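Side-chain contacts in TfuA domain-containing protein (Methanosarcina acetivorans, PDB 6XP8), which probably takes part in peptide backbone thioamidation, presumably working together with a YcaO enzyme: residues K18-R21 with A22-P26; Q32-K35 with F36-G40; S115-P118 with D119-E122; I157-Y161 with P162-Y166. One frame throughout, in Å; residues are numbered along the deposited sequence.

In the fold
Along the chain the four contacts come in series, none nested in or crossing another, and each is local: contacts 1, 3 and 4 close a turn or loop, contact 2 lies within one short helix. Contact 1 closes the passage from helix 13-19 into edge strand 23-25 of the parallel sheet, and contact 2 forms the following helix, 33-38, whose Phe36 packs on Gln25 and Asn23 of contact 1. Contact 3 folds a loop between helices 96-102 and 128-140, and its Phe121 reaches Pro26 of contact 1. Contact 4 turns the chain between helices 146-157 and 166-175; its Tyr161 and Pro162 touch Ser115 of contact 3. Contacts 2 and 4 lie on opposite sides of the chain's centre.

Contact 1 of 4, residues K18-R21 with A22-P26; sequences KILR and ANYQP
Tyr24 reaches back along the chain to Leu20, and its phenol OH donates a hydrogen bond to the Leu20 backbone O, with Tyr24 OH and Leu20 O 2.6 Å apart. The bond is short, and the donor comes in off the C=O axis, 133° at the oxygen, and only 21° out of the carbonyl plane. That same oxygen lies at the rim of the ring, near its plane, at 3.1 Å from Tyr24 CE2 to Leu20 O, so the phenol meets the carbonyl edge-on. The hydroxyl also touches the leucine side chain: Leu20 CB to Tyr24 OH is 3.6 Å, and the two side chains cross at about a right angle. Ala22, between them in sequence, adds a looser apolar contact, 4.2 Å from Leu20 CD2 to Ala22 CB.

The first torsion of Tyr24 explains the reach. With CG beside the backbone N and opposite the carbonyl carbon (chi1 -68°), the ring is directed back toward the end of the preceding helix. Leu20 is extended, just past the helix, and its carbonyl is held by a side chain four residues on.

In the second shell, Ala16 and Lys17 of helix 13-19, Ile5 of strand 3-6 and Leu207 of helix 198-215 touch the Tyr24 side chain, while Leu20 rests on Val210 and Lys211. The contact therefore lies at the link from helix 13-19 to edge strand 23-25, the second half of the beta-alpha-beta unit that begins with strand 3-6, with helix 198-215 packed against the connection.

Contact 2 of 4, residues Q32-K35 with F36-G40; sequences QLEK and FVQQG
Glu34 and Gln38 are joined twice, once through the backbone and once through their side chains. Gln38 N donates to Glu34 O at 2.9 Å as a regular i to i+4 helical bond, and Gln38 NE2 donates to Glu34 OE1, also at 2.9 Å, with a nearly straight N-H...O angle of 162°. This side-chain bond uses the anti lone pair of OE1, and the oxygen lies in the Gln38 amide plane, although carboxylate and amide planes are turned 34° apart. The bend of Glu34 at chi2 (62°) brings OE1 over to the glutamine, while OE2 is taken by Ser64 OG; both carboxylate oxygens thus have a hydrogen-bond partner. Gln32 OE1 accepts from Arg29 N.

Leu33 O accepts from Val37 N at 3.1 Å, with the donor in the carbonyl plane, and more weakly from Phe36 N. Lys35 O receives a weak bond from Gln39 N at 3.1 Å, and the Lys35 and Gln39 side chains run side by side, Lys35 CE lying 3.7 Å from Gln39 NE2. At the far end Gly40 adopts positive phi in a Schellman motif that ends the helix, its Gly40 N donating to Val37 O at 3.2 Å.

Phe36 brings CD2 within 3.3 Å of Gln32 O, and its ring meets Tyr41 edge-to-face. Helix 33-38 lies with Phe36 over Val4 of strand 3-6 and Asn23 and Gln25 of strand 23-25, while Leu33 and Val37 face Ile62 and Ala65 of helix 59-67.

Contact 3 of 4, residues S115-P118 with D119-E122; sequences STNP and DTFE
An Asx turn, formed at an Asn-Pro step, organises this surface loop: Asn117 OD1 bends over the next residues and accepts from two backbone amides. Asp119 N and Thr120 N each stand 2.9 Å from Asn117 OD1, reaching it from opposite faces of the amide plane, so the carbonyl is gripped from two sides. The bond from Thr120 is the straighter, at 156° against 132° for that from Asp119. With CG opposite the backbone N (chi1 -178°), the side chain swings forward over the turn and brings OD1 to these two amides; Asn117 CG then lies 3.4 Å from Thr120 OG1.

The backbone closes round the same residue. Phe121 N donates to Asn117 O at 2.8 Å, spanning four residues, and Asn117 N donates to Glu122 O at 2.9 Å, nearly along the C=O axis. Glu122 O also receives a CA-H...O contact of 3.4 Å from Thr116 CA. Asn117 thus engages its backbone N, backbone O and side-chain O in one turn. Phe121, with positive phi, packs its ring on Pro26 and against the His13 ring, while its CE1 stays 3.9 Å from Pro118 O.

A second small motif overlaps the first, as Thr120 OG1 accepts from Glu122 N at 3.2 Å in an ST turn. Side-chain acceptance at i+2 and i+3, with a main-chain bond at i+4, is the signature of an Asx motif, here overlapped by an ST turn.

Contact 4 of 4, residues I157-Y161 with P162-Y166; sequences INTYY and PDRSY
Two successive turns, a 3-10 segment, carry the chain through Tyr160 to Arg164. Asp163 N donates to Tyr160 O at 2.8 Å, and Arg164 N donates to Tyr161 O at 3.0 Å. The first donor is tilted moderately from its carbonyl plane, whereas the second sits 63° out of the plane and so misses the lone pairs. Ser165, at the N-cap of helix 166-175, caps Gly168 N, so the turn leads directly into that helix from the end of helix 146-157.

Among the side chains, Pro162 is the common partner of both tyrosines. Its CD, probably polarised by the adjoining nitrogen, lies 3.3 Å from the centroid of the Tyr160 ring and 4° off the normal, directly above the face. The same CD is 3.5 Å from the centroid of the Tyr161 ring, displaced toward the rim. These two CH-pi contacts hold the rings against one proline methylene. Tyr161 takes the crowded position between the backbone N and the carbonyl carbon (chi1 75°), which folds its ring against the next residue. Thr159 CG2 packs on Arg164 CG at 3.9 Å, while Thr159 OG1 binds Leu155 O.

Arg164 runs extended back along the turn, with Tyr161 CA over one guanidinium face. Its NE bonds to Ala156 O, and NH2 forms a salt bridge with Asp110. That NH2 also makes a weak hydrogen bond to the helix-end carbonyl, in the guanidinium plane, with Arg164 NH2 3.1 Å from Ile157 O.

Contact 1 of 4, residues K18-R21 with A22-P26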
loop_
_atom_site.group_PDB
_atom_site.type_symbol
_atom_site.label_atom_id
_atom_site.label_comp_id
_atom_site.label_asym_id
_atom_site.label_seq_id
_atom_site.Cartn_x
_atom_site.Cartn_y
_atom_site.Cartn_z
ATOM N N LYS A 18 13.179 -10.768 -7.334
ATOM C CA LYS A 18 13.198 -12.220 -7.425
ATOM C C LYS A 18 11.907 -12.733 -8.055
ATOM O O LYS A 18 11.935 -13.710 -8.807
ATOM C CB LYS A 18 13.413 -12.833 -6.040
ATOM C CG LYS A 18 14.734 -12.449 -5.383
ATOM C CD LYS A 18 14.656 -12.631 -3.875
ATOM C CE LYS A 18 15.981 -12.337 -3.195
ATOM N NZ LYS A 18 15.950 -12.773 -1.771
ATOM N N ILE A 19 10.798 -12.051 -7.749
ATOM C CA ILE A 19 9.453 -12.380 -8.256
ATOM C C ILE A 19 9.309 -11.996 -9.735
ATOM O O ILE A 19 8.794 -12.780 -10.534
ATOM C CB ILE A 19 8.347 -11.723 -7.385
ATOM C CG1 ILE A 19 8.389 -12.295 -5.958
ATOM C CG2 ILE A 19 6.954 -11.913 -7.992
ATOM C CD1 ILE A 19 7.786 -11.402 -4.897
ATOM N N LEU A 20 9.777 -10.801 -10.091
ATOM C CA LEU A 20 9.751 -10.339 -11.476
ATOM C C LEU A 20 10.980 -9.502 -11.794
ATOM O O LEU A 20 11.231 -8.499 -11.125
ATOM C CB LEU A 20 8.469 -9.531 -11.745
ATOM C CG LEU A 20 8.279 -8.855 -13.113
ATOM C CD1 LEU A 20 8.008 -9.875 -14.211
ATOM C CD2 LEU A 20 7.160 -7.828 -13.041
ATOM N N ARG A 21 11.742 -9.914 -12.807
ATOM C CA ARG A 21 12.805 -9.057 -13.341
ATOM C C ARG A 21 12.145 -7.921 -14.111
ATOM O O ARG A 21 11.471 -8.141 -15.118
ATOM C CB ARG A 21 13.810 -9.819 -14.227
ATOM C CG ARG A 21 14.885 -8.914 -14.832
ATOM C CD ARG A 21 15.688 -9.576 -15.946
ATOM N NE ARG A 21 16.933 -10.155 -15.448
ATOM C CZ ARG A 21 18.158 -9.853 -15.877
ATOM N NH1 ARG A 21 18.359 -8.968 -16.849
ATOM N NH2 ARG A 21 19.201 -10.462 -15.330
ATOM N N ALA A 22 12.333 -6.712 -13.592
ATOM C CA ALA A 22 11.819 -5.486 -14.184
ATOM C C ALA A 22 12.738 -4.338 -13.791
ATOM O O ALA A 22 13.670 -4.519 -12.998
ATOM C CB ALA A 22 10.397 -5.219 -13.702
ATOM N N ASN A 23 12.486 -3.164 -14.362
ATOM C CA ASN A 23 13.138 -1.947 -13.908
ATOM C C ASN A 23 12.409 -1.424 -12.670
ATOM O O ASN A 23 11.319 -0.854 -12.777
ATOM C CB ASN A 23 13.176 -0.892 -15.024
ATOM C CG ASN A 23 13.901 0.383 -14.614
ATOM O OD1 ASN A 23 14.214 0.594 -13.441
ATOM N ND2 ASN A 23 14.176 1.238 -15.586
ATOM N N TYR A 24 13.022 -1.623 -11.503
ATOM C CA TYR A 24 12.472 -1.111 -10.247
ATOM C C TYR A 24 12.942 0.301 -9.965
ATOM O O TYR A 24 14.141 0.597 -9.992
ATOM C CB TYR A 24 12.744 -2.063 -9.071
ATOM C CG TYR A 24 11.954 -3.336 -9.233
ATOM C CD1 TYR A 24 10.592 -3.384 -8.899
ATOM C CD2 TYR A 24 12.537 -4.478 -9.784
ATOM C CE1 TYR A 24 9.848 -4.541 -9.090
ATOM C CE2 TYR A 24 11.797 -5.638 -9.969
ATOM C CZ TYR A 24 10.456 -5.667 -9.617
ATOM O OH TYR A 24 9.707 -6.809 -9.797
ATOM N N GLN A 25 11.966 1.166 -9.723
ATOM C CA GLN A 25 12.196 2.577 -9.457
ATOM C C GLN A 25 11.661 2.911 -8.065
ATOM O O GLN A 25 10.805 2.186 -7.554
ATOM C CB GLN A 25 11.500 3.440 -10.523
ATOM C CG GLN A 25 12.118 3.355 -11.919
ATOM C CD GLN A 25 13.550 3.869 -11.987
ATOM O OE1 GLN A 25 14.449 3.165 -12.454
ATOM N NE2 GLN A 25 13.771 5.090 -11.521
ATOM N N PRO A 26 12.148 4.013 -7.449
ATOM C CA PRO A 26 11.601 4.455 -6.158
ATOM C C PRO A 26 10.104 4.818 -6.253
ATOM O O PRO A 26 9.573 4.922 -7.377
ATOM C CB PRO A 26 12.430 5.707 -5.840
ATOM C CG PRO A 26 13.696 5.519 -6.594
ATOM C CD PRO A 26 13.283 4.860 -7.869
#

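Contact 2 of 4, residues Q32-K35 with F36-G40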
loop_
_atom_site.group_PDB
_atom_site.type_symbol
_atom_site.label_atom_id
_atom_site.label_comp_id
_atom_site.label_asym_id
_atom_site.label_seq_id
_atom_site.Cartn_x
_atom_site.Cartn_y
_atom_site.Cartn_z
ATOM N N GLN A 32 7.362 11.646 -13.568
ATOM C CA GLN A 32 8.326 10.570 -13.728
ATOM C C GLN A 32 7.902 9.542 -14.779
ATOM O O GLN A 32 8.763 8.927 -15.416
ATOM C CB GLN A 32 8.614 9.882 -12.394
ATOM C CG GLN A 32 9.385 10.759 -11.422
ATOM C CD GLN A 32 9.818 10.021 -10.172
ATOM O OE1 GLN A 32 9.132 9.117 -9.691
ATOM N NE2 GLN A 32 10.965 10.407 -9.638
ATOM N N LEU A 33 6.588 9.368 -14.959
ATOM C CA LEU A 33 6.052 8.361 -15.888
ATOM C C LEU A 33 6.430 8.603 -17.345
ATOM O O LEU A 33 6.787 7.658 -18.051
ATOM C CB LEU A 33 4.524 8.244 -15.785
ATOM C CG LEU A 33 3.808 7.721 -14.534
ATOM C CD1 LEU A 33 2.369 7.405 -14.895
ATOM C CD2 LEU A 33 4.464 6.488 -13.928
ATOM N N GLU A 34 6.358 9.861 -17.785
ATOM C CA GLU A 34 6.569 10.201 -19.200
ATOM C C GLU A 34 7.969 9.853 -19.711
ATOM O O GLU A 34 8.116 9.529 -20.890
ATOM C CB GLU A 34 6.212 11.665 -19.498
ATOM C CG GLU A 34 5.946 11.981 -20.977
ATOM C CD GLU A 34 4.767 11.229 -21.589
ATOM O OE1 GLU A 34 4.826 10.932 -22.806
ATOM O OE2 GLU A 34 3.776 10.942 -20.879
ATOM N N LYS A 35 8.971 9.889 -18.824
ATOM C CA LYS A 35 10.345 9.470 -19.162
ATOM C C LYS A 35 10.367 8.033 -19.690
ATOM O O LYS A 35 11.008 7.742 -20.703
ATOM C CB LYS A 35 11.282 9.599 -17.949
ATOM C CG LYS A 35 12.764 9.434 -18.279
ATOM C CD LYS A 35 13.628 9.343 -17.027
ATOM C CE LYS A 35 15.103 9.222 -17.386
ATOM N NZ LYS A 35 15.963 8.997 -16.186
ATOM N N PHE A 36 9.645 7.154 -19.001
ATOM C CA PHE A 36 9.598 5.735 -19.347
ATOM C C PHE A 36 8.710 5.443 -20.554
ATOM O O PHE A 36 9.033 4.570 -21.364
ATOM C CB PHE A 36 9.227 4.899 -18.119
ATOM C CG PHE A 36 10.233 5.012 -17.011
ATOM C CD1 PHE A 36 11.434 4.292 -17.065
ATOM C CD2 PHE A 36 10.017 5.885 -15.944
ATOM C CE1 PHE A 36 12.383 4.417 -16.057
ATOM C CE2 PHE A 36 10.965 6.015 -14.932
ATOM C CZ PHE A 36 12.146 5.284 -14.992
ATOM N N VAL A 37 7.617 6.196 -20.679
ATOM C CA VAL A 37 6.767 6.179 -21.883
ATOM C C VAL A 37 7.601 6.520 -23.127
ATOM O O VAL A 37 7.519 5.817 -24.140
ATOM C CB VAL A 37 5.543 7.127 -21.743
ATOM C CG1 VAL A 37 4.712 7.188 -23.025
ATOM C CG2 VAL A 37 4.664 6.696 -20.575
ATOM N N GLN A 38 8.420 7.571 -23.027
ATOM C CA GLN A 38 9.260 8.023 -24.147
ATOM C C GLN A 38 10.438 7.093 -24.447
ATOM O O GLN A 38 10.932 7.066 -25.576
ATOM C CB GLN A 38 9.741 9.469 -23.944
ATOM C CG GLN A 38 8.639 10.530 -23.977
ATOM C CD GLN A 38 7.838 10.567 -25.272
ATOM O OE1 GLN A 38 8.390 10.474 -26.372
ATOM N NE2 GLN A 38 6.527 10.724 -25.144
ATOM N N GLN A 39 10.870 6.328 -23.444
ATOM C CA GLN A 39 11.918 5.310 -23.608
ATOM C C GLN A 39 11.398 4.015 -24.252
ATOM O O GLN A 39 12.184 3.113 -24.561
ATOM C CB GLN A 39 12.600 5.008 -22.265
ATOM C CG GLN A 39 13.650 6.029 -21.842
ATOM C CD GLN A 39 14.320 5.707 -20.513
ATOM O OE1 GLN A 39 14.093 4.654 -19.914
ATOM N NE2 GLN A 39 15.160 6.622 -20.045
ATOM N N GLY A 40 10.080 3.934 -24.449
ATOM C CA GLY A 40 9.443 2.797 -25.118
ATOM C C GLY A 40 8.942 1.666 -24.232
ATOM O O GLY A 40 8.655 0.576 -24.735
#

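Contact 3 of 4, residues S115-P118 with D119-E122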
loop_
_atom_site.group_PDB
_atom_site.type_symbol
_atom_site.label_atom_id
_atom_site.label_comp_id
_atom_site.label_asym_id
_atom_site.label_seq_id
_atom_site.Cartn_x
_atom_site.Cartn_y
_atom_site.Cartn_z
ATOM N N SER A 115 5.232 6.573 6.833
ATOM C CA SER A 115 6.531 7.227 6.923
ATOM C C SER A 115 7.601 6.214 6.507
ATOM O O SER A 115 7.464 5.009 6.752
ATOM C CB SER A 115 6.791 7.778 8.326
ATOM O OG SER A 115 7.007 6.728 9.245
ATOM N N THR A 116 8.643 6.698 5.841
ATOM C CA THR A 116 9.665 5.814 5.284
ATOM C C THR A 116 11.060 6.362 5.534
ATOM O O THR A 116 11.230 7.566 5.762
ATOM C CB THR A 116 9.492 5.598 3.757
ATOM O OG1 THR A 116 9.566 6.859 3.077
ATOM C CG2 THR A 116 8.165 4.905 3.424
ATOM N N ASN A 117 12.040 5.459 5.509
ATOM C CA ASN A 117 13.446 5.819 5.375
ATOM C C ASN A 117 13.636 6.346 3.947
ATOM O O ASN A 117 13.419 5.601 2.990
ATOM C CB ASN A 117 14.332 4.596 5.637
ATOM C CG ASN A 117 15.821 4.910 5.564
ATOM O OD1 ASN A 117 16.351 5.247 4.505
ATOM N ND2 ASN A 117 16.507 4.769 6.695
ATOM N N PRO A 118 14.027 7.632 3.800
ATOM C CA PRO A 118 14.128 8.242 2.461
ATOM C C PRO A 118 15.239 7.664 1.573
ATOM O O PRO A 118 15.171 7.799 0.350
ATOM C CB PRO A 118 14.395 9.721 2.764
ATOM C CG PRO A 118 15.006 9.728 4.121
ATOM C CD PRO A 118 14.333 8.609 4.865
ATOM N N ASP A 119 16.235 7.025 2.187
ATOM C CA ASP A 119 17.356 6.428 1.459
ATOM C C ASP A 119 17.059 5.005 0.971
ATOM O O ASP A 119 17.348 4.672 -0.181
ATOM C CB ASP A 119 18.637 6.450 2.310
ATOM C CG ASP A 119 19.023 7.854 2.770
ATOM O OD1 ASP A 119 19.104 8.775 1.926
ATOM O OD2 ASP A 119 19.258 8.034 3.986
ATOM N N THR A 120 16.470 4.183 1.843
ATOM C CA THR A 120 16.261 2.747 1.582
ATOM C C THR A 120 14.832 2.405 1.128
ATOM O O THR A 120 14.589 1.315 0.607
ATOM C CB THR A 120 16.594 1.873 2.820
ATOM O OG1 THR A 120 15.566 2.020 3.811
ATOM C CG2 THR A 120 17.957 2.236 3.427
ATOM N N PHE A 121 13.910 3.346 1.346
ATOM C CA PHE A 121 12.450 3.203 1.111
ATOM C C PHE A 121 11.720 2.265 2.091
ATOM O O PHE A 121 10.508 2.070 1.974
ATOM C CB PHE A 121 12.080 2.859 -0.359
ATOM C CG PHE A 121 13.027 3.414 -1.395
ATOM C CD1 PHE A 121 13.307 4.784 -1.469
ATOM C CD2 PHE A 121 13.623 2.555 -2.322
ATOM C CE1 PHE A 121 14.182 5.278 -2.432
ATOM C CE2 PHE A 121 14.495 3.047 -3.290
ATOM C CZ PHE A 121 14.776 4.407 -3.341
ATOM N N GLU A 122 12.442 1.701 3.062
ATOM C CA GLU A 122 11.817 0.826 4.057
ATOM C C GLU A 122 10.835 1.629 4.923
ATOM O O GLU A 122 11.170 2.729 5.362
ATOM C CB GLU A 122 12.876 0.143 4.923
ATOM C CG GLU A 122 12.405 -1.148 5.588
ATOM C CD GLU A 122 13.485 -1.798 6.435
ATOM O OE1 GLU A 122 13.985 -1.145 7.373
ATOM O OE2 GLU A 122 13.839 -2.966 6.161
#

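Contact 4 of 4, residues I157-Y161 with P162-Y166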
loop_
_atom_site.group_PDB
_atom_site.type_symbol
_atom_site.label_atom_id
_atom_site.label_comp_id
_atom_site.label_asym_id
_atom_site.label_seq_id
_atom_site.Cartn_x
_atom_site.Cartn_y
_atom_site.Cartn_z
ATOM N N ILE A 157 -6.926 5.278 13.592
ATOM C CA ILE A 157 -7.480 6.282 12.666
ATOM C C ILE A 157 -7.102 7.699 13.127
ATOM O O ILE A 157 -6.748 8.553 12.308
ATOM C CB ILE A 157 -9.022 6.117 12.492
ATOM C CG1 ILE A 157 -9.346 4.767 11.823
ATOM C CG2 ILE A 157 -9.632 7.276 11.698
ATOM C CD1 ILE A 157 -10.791 4.316 11.956
ATOM N N ASN A 158 -7.147 7.916 14.444
ATOM C CA ASN A 158 -6.852 9.210 15.065
ATOM C C ASN A 158 -5.387 9.432 15.462
ATOM O O ASN A 158 -5.076 10.307 16.281
ATOM C CB ASN A 158 -7.790 9.431 16.254
ATOM C CG ASN A 158 -9.181 9.816 15.813
ATOM O OD1 ASN A 158 -9.398 10.914 15.296
ATOM N ND2 ASN A 158 -10.129 8.912 15.996
ATOM N N THR A 159 -4.493 8.662 14.846
ATOM C CA THR A 159 -3.054 8.792 15.058
ATOM C C THR A 159 -2.405 9.319 13.783
ATOM O O THR A 159 -2.638 8.782 12.693
ATOM C CB THR A 159 -2.437 7.438 15.478
ATOM O OG1 THR A 159 -3.053 7.004 16.694
ATOM C CG2 THR A 159 -0.920 7.538 15.702
ATOM N N TYR A 160 -1.608 10.382 13.935
ATOM C CA TYR A 160 -0.765 10.930 12.865
ATOM C C TYR A 160 0.114 9.809 12.292
ATOM O O TYR A 160 0.809 9.128 13.044
ATOM C CB TYR A 160 0.072 12.094 13.424
ATOM C CG TYR A 160 1.079 12.699 12.474
ATOM C CD1 TYR A 160 0.698 13.144 11.195
ATOM C CD2 TYR A 160 2.408 12.871 12.866
ATOM C CE1 TYR A 160 1.630 13.711 10.329
ATOM C CE2 TYR A 160 3.343 13.444 12.011
ATOM C CZ TYR A 160 2.951 13.860 10.746
ATOM O OH TYR A 160 3.891 14.406 9.904
ATOM N N TYR A 161 0.043 9.590 10.974
ATOM C CA TYR A 161 0.556 8.330 10.385
ATOM C C TYR A 161 2.024 7.970 10.696
ATOM O O TYR A 161 2.303 6.800 10.916
ATOM C CB TYR A 161 0.199 8.167 8.886
ATOM C CG TYR A 161 1.010 9.028 7.945
ATOM C CD1 TYR A 161 2.245 8.584 7.450
ATOM C CD2 TYR A 161 0.548 10.287 7.550
ATOM C CE1 TYR A 161 3.008 9.381 6.607
ATOM C CE2 TYR A 161 1.301 11.087 6.695
ATOM C CZ TYR A 161 2.524 10.627 6.227
ATOM O OH TYR A 161 3.269 11.418 5.384
ATOM N N PRO A 162 2.959 8.959 10.746
ATOM C CA PRO A 162 4.327 8.579 11.132
ATOM C C PRO A 162 4.458 7.983 12.536
ATOM O O PRO A 162 5.460 7.331 12.818
ATOM C CB PRO A 162 5.095 9.904 11.040
ATOM C CG PRO A 162 4.369 10.648 9.977
ATOM C CD PRO A 162 2.929 10.371 10.313
ATOM N N ASP A 163 3.442 8.186 13.379
ATOM C CA ASP A 163 3.389 7.616 14.733
ATOM C C ASP A 163 2.582 6.310 14.835
ATOM O O ASP A 163 2.476 5.729 15.926
ATOM C CB ASP A 163 2.817 8.645 15.726
ATOM C CG ASP A 163 3.672 9.900 15.855
ATOM O OD1 ASP A 163 4.863 9.893 15.463
ATOM O OD2 ASP A 163 3.137 10.907 16.360
ATOM N N ARG A 164 2.006 5.859 13.717
ATOM C CA ARG A 164 1.270 4.589 13.666
ATOM C C ARG A 164 2.239 3.412 13.715
ATOM O O ARG A 164 3.025 3.207 12.790
ATOM C CB ARG A 164 0.398 4.496 12.406
ATOM C CG ARG A 164 -0.930 5.219 12.508
ATOM C CD ARG A 164 -1.694 5.173 11.189
ATOM N NE ARG A 164 -2.866 6.040 11.265
ATOM C CZ ARG A 164 -3.475 6.615 10.230
ATOM N NH1 ARG A 164 -3.039 6.444 8.984
ATOM N NH2 ARG A 164 -4.528 7.384 10.452
ATOM N N SER A 165 2.202 2.674 14.820
ATOM C CA SER A 165 2.952 1.425 14.971
ATOM C C SER A 165 2.188 0.522 15.927
ATOM O O SER A 165 1.380 1.007 16.722
ATOM C CB SER A 165 4.373 1.682 15.496
ATOM O OG SER A 165 4.366 2.114 16.851
ATOM N N TYR A 166 2.453 -0.781 15.855
ATOM C CA TYR A 166 1.795 -1.739 16.740
ATOM C C TYR A 166 2.188 -1.545 18.201
ATOM O O TYR A 166 1.340 -1.660 19.086
ATOM C CB TYR A 166 2.031 -3.175 16.274
ATOM C CG TYR A 166 1.429 -3.453 14.916
ATOM C CD1 TYR A 166 0.040 -3.397 14.717
ATOM C CD2 TYR A 166 2.244 -3.777 13.827
ATOM C CE1 TYR A 166 -0.518 -3.646 13.465
ATOM C CE2 TYR A 166 1.695 -4.029 12.573
ATOM C CZ TYR A 166 0.318 -3.971 12.403
ATOM O OH TYR A 166 -0.236 -4.217 11.165
#